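Local coordinates for tail spike protein (Acinetobacter phage vB_AbaP_AS12, PDB 6EU4), which probably recognises, and may depolymerise, the capsular polysaccharide of Acinetobacter baumannii as a trimeric phage tailspike, at residues A[484-487]-A[488-491]; A[499-503]-A[504-508]; A[541-544]-A[545-548]. All coordinates share one frame; numbering follows the deposited sequence.

In the fold
Beyond the long run of parallel strands, consistent with the beta-helix usual in phage tailspikes, the chain forms a six-stranded mixed sheet towards the C terminus, and all three contacts lie in or beside it, in the loops and hairpin that connect its strands. They lie in series and neither cross nor nest. Contact 1 turns the loop between strands 474-481 and 496-501. Contact 2 turns the chain as it leaves strand 496-501, before strand 520-526. Contact 3 closes the hairpin of strands 535-542 and 547-554. Contacts 1 and 2 touch through Leu490 and Leu499, their centres 11 Å apart. Contact 3 touches neither, its nearest atoms about 7 Å from contact 2, but both it and contact 2 pack against the second subunit.

Contact 1. Residues A[484-487]-A[488-491]; sequences NESI and TNLR
A tight turn at Ser486 to Asn489 carries the loop between strands 474-481 and 496-501, and Ser486 holds it with both of its oxygens. Its hydroxyl OG accepts the backbone N-H of Thr488 at 3.0 Å, with an N-H...O angle of 141°, somewhat bent. OG stands anti to the backbone N of its own residue (chi1 168°), beside the carbonyl carbon, and this swings it forward, toward the peptide N-H two residues on. There it also lies against the threonine side chain, 3.3 Å from Thr488 CB. The main-chain oxygen works one residue further on: Ser486 O takes the N-H of Asn489 in a weak bond of 3.3 Å.

The first bond defines an ST turn and the second, weak one a beta turn superposed on it, whose middle residues Ile487 and Thr488 both have right-handed helical torsions. The Ser486 carbonyl is covered from another direction by Leu490, whose CG comes to 3.5 Å from Ser486 O. Leu490 CD1 meets Ile487 CA at 3.8 Å, and the two side chains cross obliquely, with Ile487 CG2 4.2 Å from Leu490 CD1. Both are buried and lean on Leu499 of strand 496-501, so the turn presents its apolar side to the sheet. A water sits further along, giving a proton to Ile487 O at 2.7 Å and weakly accepting from Leu490 N.

Neighbours outside the turn hold its polar groups. Ser486 OG has a second, weak bond to Asn511 O, Thr488 OG1 is bonded to Arg552 NH2, and Ile487 O also receives Gln537 NE2. Glu485 OE2 accepts the N-H of Gly483, while the other carboxylate oxygen, Glu485 OE1, lies 4.1 Å from Leu490 CD2.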
loop_
_atom_site.group_PDB
_atom_site.type_symbol
_atom_site.label_atom_id
_atom_site.label_comp_id
_atom_site.label_asym_id
_atom_site.label_seq_id
_atom_site.Cartn_x
_atom_site.Cartn_y
_atom_site.Cartn_z
ATOM N N ASN A 484 30.747 -22.888 23.350
ATOM C CA ASN A 484 32.123 -23.343 23.520
ATOM C C ASN A 484 32.936 -22.744 22.377
ATOM O O ASN A 484 33.256 -23.398 21.381
ATOM C CB ASN A 484 32.205 -24.867 23.527
ATOM C CG ASN A 484 33.610 -25.369 23.815
ATOM O OD1 ASN A 484 34.462 -24.628 24.316
ATOM N ND2 ASN A 484 33.859 -26.631 23.505
ATOM N N GLU A 485 33.265 -21.465 22.516
ATOM C CA GLU A 485 33.916 -20.766 21.422
ATOM C C GLU A 485 34.995 -19.852 21.974
ATOM O O GLU A 485 34.994 -19.476 23.152
ATOM C CB GLU A 485 32.913 -19.981 20.559
ATOM C CG GLU A 485 31.885 -19.178 21.300
ATOM C CD GLU A 485 30.744 -18.681 20.389
ATOM O OE1 GLU A 485 31.017 -18.030 19.354
ATOM O OE2 GLU A 485 29.568 -18.934 20.722
ATOM N N SER A 486 35.929 -19.514 21.097
ATOM C CA SER A 486 37.075 -18.711 21.480
ATOM C C SER A 486 36.794 -17.232 21.256
ATOM O O SER A 486 36.394 -16.825 20.163
ATOM C CB SER A 486 38.315 -19.118 20.687
ATOM O OG SER A 486 39.338 -18.158 20.870
ATOM N N ILE A 487 37.042 -16.422 22.288
ATOM C CA ILE A 487 36.924 -14.976 22.130
ATOM C C ILE A 487 38.130 -14.382 21.424
ATOM O O ILE A 487 38.128 -13.190 21.111
ATOM C CB ILE A 487 36.710 -14.295 23.497
ATOM C CG1 ILE A 487 37.866 -14.595 24.450
ATOM C CG2 ILE A 487 35.393 -14.724 24.096
ATOM C CD1 ILE A 487 37.886 -13.640 25.674
ATOM N N THR A 488 39.148 -15.187 21.134
ATOM C CA THR A 488 40.253 -14.750 20.299
ATOM C C THR A 488 39.888 -14.735 18.823
ATOM O O THR A 488 40.482 -13.965 18.058
ATOM C CB THR A 488 41.446 -15.660 20.565
ATOM O OG1 THR A 488 41.807 -15.526 21.943
ATOM C CG2 THR A 488 42.646 -15.310 19.681
ATOM N N ASN A 489 38.900 -15.525 18.414
ATOM C CA ASN A 489 38.559 -15.697 17.005
ATOM C C ASN A 489 37.196 -15.100 16.665
ATOM O O ASN A 489 36.442 -15.662 15.863
ATOM C CB ASN A 489 38.607 -17.177 16.626
ATOM C CG ASN A 489 39.949 -17.812 16.932
ATOM O OD1 ASN A 489 40.983 -17.148 16.899
ATOM N ND2 ASN A 489 39.939 -19.117 17.230
ATOM N N LEU A 490 36.876 -13.938 17.246
ATOM C CA LEU A 490 35.646 -13.207 16.954
ATOM C C LEU A 490 35.915 -11.907 16.205
ATOM O O LEU A 490 35.051 -11.020 16.169
ATOM C CB LEU A 490 34.876 -12.912 18.247
ATOM C CG LEU A 490 34.461 -14.121 19.079
ATOM C CD1 LEU A 490 33.792 -13.681 20.390
ATOM C CD2 LEU A 490 33.512 -15.015 18.288
ATOM N N ARG A 491 37.101 -11.780 15.600
ATOM C CA ARG A 491 37.472 -10.562 14.892
ATOM C C ARG A 491 36.831 -10.469 13.513
ATOM O O ARG A 491 36.665 -9.364 12.980
ATOM C CB ARG A 491 38.994 -10.507 14.769
ATOM C CG ARG A 491 39.659 -10.583 16.151
ATOM C CD ARG A 491 41.138 -10.707 16.048
ATOM N NE ARG A 491 41.780 -9.447 15.708
ATOM C CZ ARG A 491 43.098 -9.315 15.622
ATOM N NH1 ARG A 491 43.869 -10.368 15.846
ATOM N NH2 ARG A 491 43.650 -8.145 15.320
HETATM O O HOH W 1 38.094 -11.426 19.029
#

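Contact 2. Residues A[499-503]-A[504-508]; sequences LVQSS and TANAT
The side chain of Gln501 reaches Asn506 through two waters, one to its amide and one to its main-chain carbonyl, instead of bonding it directly. One water accepts from Gln501 NE2 at 2.8 Å and lies at bonding distance from the backbone oxygen Asn506 O, which also receives Asn511 ND2; the other gives a proton to Gln501 OE1 at 2.6 Å and accepts from Asn506 ND2. The amide planes stand 75° apart, and the direct touch is of Gln501 NE2 against Asn506 CB at 3.6 Å. A bend at chi2 (51°) curls the glutamine back, where OE1 takes the N-H of Ser503 at 2.9 Å, in the carbonyl plane and on a lone pair. Gly483 O holds NE2 as well, so both ends of this buried amide are engaged.

Ser503 starts the turn that follows. Its carbonyl O accepts Asn506 N at 3.1 Å from above the carbonyl plane, and Ala507 N weakly; its OG shares Asn506 N in a weak 3.4 Å bond. With 504-506 in helical torsions, this is an ST motif heading one helix-like turn, which leaves through an inverse gamma turn centred on Ala507.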
loop_
_atom_site.group_PDB
_atom_site.type_symbol
_atom_site.label_atom_id
_atom_site.label_comp_id
_atom_site.label_asym_id
_atom_site.label_seq_id
_atom_site.Cartn_x
_atom_site.Cartn_y
_atom_site.Cartn_z
ATOM N N LEU A 499 29.894 -9.550 25.071
ATOM C CA LEU A 499 29.818 -10.998 25.142
ATOM C C LEU A 499 29.641 -11.429 26.591
ATOM O O LEU A 499 30.151 -10.787 27.521
ATOM C CB LEU A 499 31.096 -11.643 24.582
ATOM C CG LEU A 499 31.715 -10.957 23.350
ATOM C CD1 LEU A 499 33.064 -11.551 23.048
ATOM C CD2 LEU A 499 30.775 -11.082 22.165
ATOM N N VAL A 500 28.951 -12.541 26.788
ATOM C CA VAL A 500 28.883 -13.176 28.097
ATOM C C VAL A 500 29.249 -14.641 27.938
ATOM O O VAL A 500 28.808 -15.305 26.995
ATOM C CB VAL A 500 27.500 -13.017 28.777
ATOM C CG1 VAL A 500 26.368 -13.605 27.924
ATOM C CG2 VAL A 500 27.526 -13.655 30.158
ATOM N N GLN A 501 30.080 -15.138 28.844
ATOM C CA GLN A 501 30.351 -16.572 28.951
ATOM C C GLN A 501 29.907 -16.996 30.343
ATOM O O GLN A 501 30.599 -16.736 31.331
ATOM C CB GLN A 501 31.821 -16.902 28.715
ATOM C CG GLN A 501 32.123 -18.396 28.862
ATOM C CD GLN A 501 31.194 -19.252 28.042
ATOM O OE1 GLN A 501 30.166 -19.712 28.540
ATOM N NE2 GLN A 501 31.539 -19.473 26.778
ATOM N N SER A 502 28.751 -17.653 30.422
ATOM C CA SER A 502 28.208 -18.043 31.711
ATOM C C SER A 502 28.610 -19.449 32.122
ATOM O O SER A 502 28.316 -19.850 33.248
ATOM C CB SER A 502 26.677 -17.937 31.702
ATOM O OG SER A 502 26.097 -18.877 30.807
ATOM N N SER A 503 29.273 -20.202 31.252
ATOM C CA SER A 503 29.714 -21.559 31.564
ATOM C C SER A 503 31.185 -21.552 31.973
ATOM O O SER A 503 32.057 -21.214 31.164
ATOM C CB SER A 503 29.502 -22.471 30.359
ATOM O OG SER A 503 30.265 -23.654 30.493
ATOM N N THR A 504 31.463 -21.940 33.218
ATOM C CA THR A 504 32.850 -21.949 33.676
ATOM C C THR A 504 33.682 -22.977 32.914
ATOM O O THR A 504 34.897 -22.786 32.741
ATOM C CB THR A 504 32.921 -22.212 35.186
ATOM O OG1 THR A 504 32.311 -23.466 35.500
ATOM C CG2 THR A 504 32.210 -21.110 35.965
ATOM N N ALA A 505 33.042 -24.050 32.429
ATOM C CA ALA A 505 33.751 -25.081 31.675
ATOM C C ALA A 505 34.245 -24.569 30.329
ATOM O O ALA A 505 35.255 -25.067 29.815
ATOM C CB ALA A 505 32.846 -26.299 31.467
ATOM N N ASN A 506 33.560 -23.579 29.742
ATOM C CA ASN A 506 33.966 -23.026 28.457
ATOM C C ASN A 506 34.816 -21.768 28.590
ATOM O O ASN A 506 35.355 -21.295 27.583
ATOM C CB ASN A 506 32.729 -22.726 27.595
ATOM C CG ASN A 506 32.007 -23.998 27.156
ATOM O OD1 ASN A 506 32.597 -25.068 27.131
ATOM N ND2 ASN A 506 30.728 -23.879 26.799
ATOM N N ALA A 507 34.959 -21.224 29.801
ATOM C CA ALA A 507 35.826 -20.065 30.033
ATOM C C ALA A 507 37.234 -20.590 30.294
ATOM O O ALA A 507 37.676 -20.765 31.430
ATOM C CB ALA A 507 35.310 -19.223 31.192
ATOM N N THR A 508 37.947 -20.862 29.206
ATOM C CA THR A 508 39.242 -21.520 29.279
ATOM C C THR A 508 40.310 -20.662 28.614
ATOM O O THR A 508 40.015 -19.805 27.779
ATOM C CB THR A 508 39.213 -22.881 28.590
ATOM O OG1 THR A 508 38.919 -22.679 27.203
ATOM C CG2 THR A 508 38.153 -23.785 29.226
HETATM O O HOH W 2 34.042 -19.703 25.635
HETATM O O HOH W 3 28.798 -21.448 27.166
HETATM O O HOH W 4 30.356 -25.071 33.434
#

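Contact 3. Residues A[541-544]-A[545-548]; sequences AISS and ASAT
Three backbone hydrogen bonds zip Ala541-Ser544 to Ala545-Thr548. Ala541 and Thr548 form an antiparallel hydrogen-bonded pair: Ala541 N reaches Thr548 O at 3.0 Å, nearly along the C=O axis, and Thr548 N returns a longer bond of 3.3 Å to Ala541 O, tilted 16° from the carbonyl plane. Ala541 O also receives a CA-H...O contact from Ala547 CA at 3.2 Å. Ile542 faces Ala547 as the non-hydrogen-bonded pair, their CA atoms 4.7 Å apart. Nearer the bend, Ser543 N gives the third bond to Ser546 O at 2.9 Å. Ser546 N, however, lies 3.8 Å from Ser543 O and makes no return bond, so this last rung has one bond where a regular pair would have two. Ser544 and Ala545 then link the arms of the beta hairpin.

Side chains fill in around this ladder. On the face shared by Ala541 and Thr548, Thr548 OG1 lies 3.3 Å from Ala541 CB; with chi1 53° it is set between the backbone N and carbonyl carbon, and Trp550 NE1 holds it by a hydrogen bond. Ser543 CB rests against Ser546 O at 3.4 Å.

Further out, Ala541 packs on Tyr520 and Val518, and Ile542 on Leu521, while the Ile542 backbone is bonded to Pro519. The second subunit packs on the face that carries Ile542 and Ala547: its Asp555 meets Ile542 and Ser544, its Thr553 meets Ala547.

Cohesion between the two arms therefore rests on amide-to-carbonyl bonds, and the small methyl and hydroxyl groups add close packing but no side-chain bond from arm to arm.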
loop_
_atom_site.group_PDB
_atom_site.type_symbol
_atom_site.label_atom_id
_atom_site.label_comp_id
_atom_site.label_asym_id
_atom_site.label_seq_id
_atom_site.Cartn_x
_atom_site.Cartn_y
_atom_site.Cartn_z
ATOM N N ALA A 541 36.546 -11.077 34.739
ATOM C CA ALA A 541 36.530 -12.432 35.290
ATOM C C ALA A 541 35.789 -12.384 36.617
ATOM O O ALA A 541 36.351 -11.976 37.634
ATOM C CB ALA A 541 37.951 -12.956 35.460
ATOM N N ILE A 542 34.533 -12.838 36.622
ATOM C CA ILE A 542 33.586 -12.539 37.696
ATOM C C ILE A 542 33.536 -13.714 38.670
ATOM O O ILE A 542 33.057 -14.801 38.330
ATOM C CB ILE A 542 32.193 -12.228 37.133
ATOM C CG1 ILE A 542 32.256 -11.035 36.170
ATOM C CG2 ILE A 542 31.195 -11.973 38.272
ATOM C CD1 ILE A 542 30.972 -10.770 35.445
ATOM N N SER A 543 33.996 -13.488 39.903
ATOM C CA SER A 543 33.791 -14.406 41.011
ATOM C C SER A 543 32.631 -13.889 41.868
ATOM O O SER A 543 32.048 -12.837 41.598
ATOM C CB SER A 543 35.080 -14.575 41.830
ATOM O OG SER A 543 36.106 -15.184 41.050
ATOM N N SER A 544 32.295 -14.633 42.924
ATOM C CA SER A 544 31.050 -14.353 43.636
ATOM C C SER A 544 31.093 -13.007 44.351
ATOM O O SER A 544 30.049 -12.365 44.509
ATOM C CB SER A 544 30.744 -15.467 44.639
ATOM O OG SER A 544 31.741 -15.531 45.630
ATOM N N ALA A 545 32.277 -12.568 44.793
ATOM C CA ALA A 545 32.389 -11.310 45.522
ATOM C C ALA A 545 33.637 -10.525 45.125
ATOM O O ALA A 545 34.117 -9.701 45.912
ATOM C CB ALA A 545 32.375 -11.573 47.033
ATOM N N SER A 546 34.163 -10.747 43.926
ATOM C CA SER A 546 35.379 -10.079 43.471
ATOM C C SER A 546 35.519 -10.348 41.982
ATOM O O SER A 546 34.817 -11.187 41.422
ATOM C CB SER A 546 36.612 -10.579 44.224
ATOM O OG SER A 546 36.817 -11.955 43.957
ATOM N N ALA A 547 36.441 -9.624 41.348
ATOM C CA ALA A 547 36.774 -9.859 39.950
ATOM C C ALA A 547 38.227 -9.485 39.703
ATOM O O ALA A 547 38.847 -8.755 40.484
ATOM C CB ALA A 547 35.866 -9.060 39.007
ATOM N N THR A 548 38.766 -10.011 38.607
ATOM C CA THR A 548 39.976 -9.482 38.008
ATOM C C THR A 548 39.599 -8.850 36.676
ATOM O O THR A 548 38.660 -9.286 36.002
ATOM C CB THR A 548 41.060 -10.565 37.822
ATOM O OG1 THR A 548 40.537 -11.696 37.116
ATOM C CG2 THR A 548 41.597 -11.018 39.175
#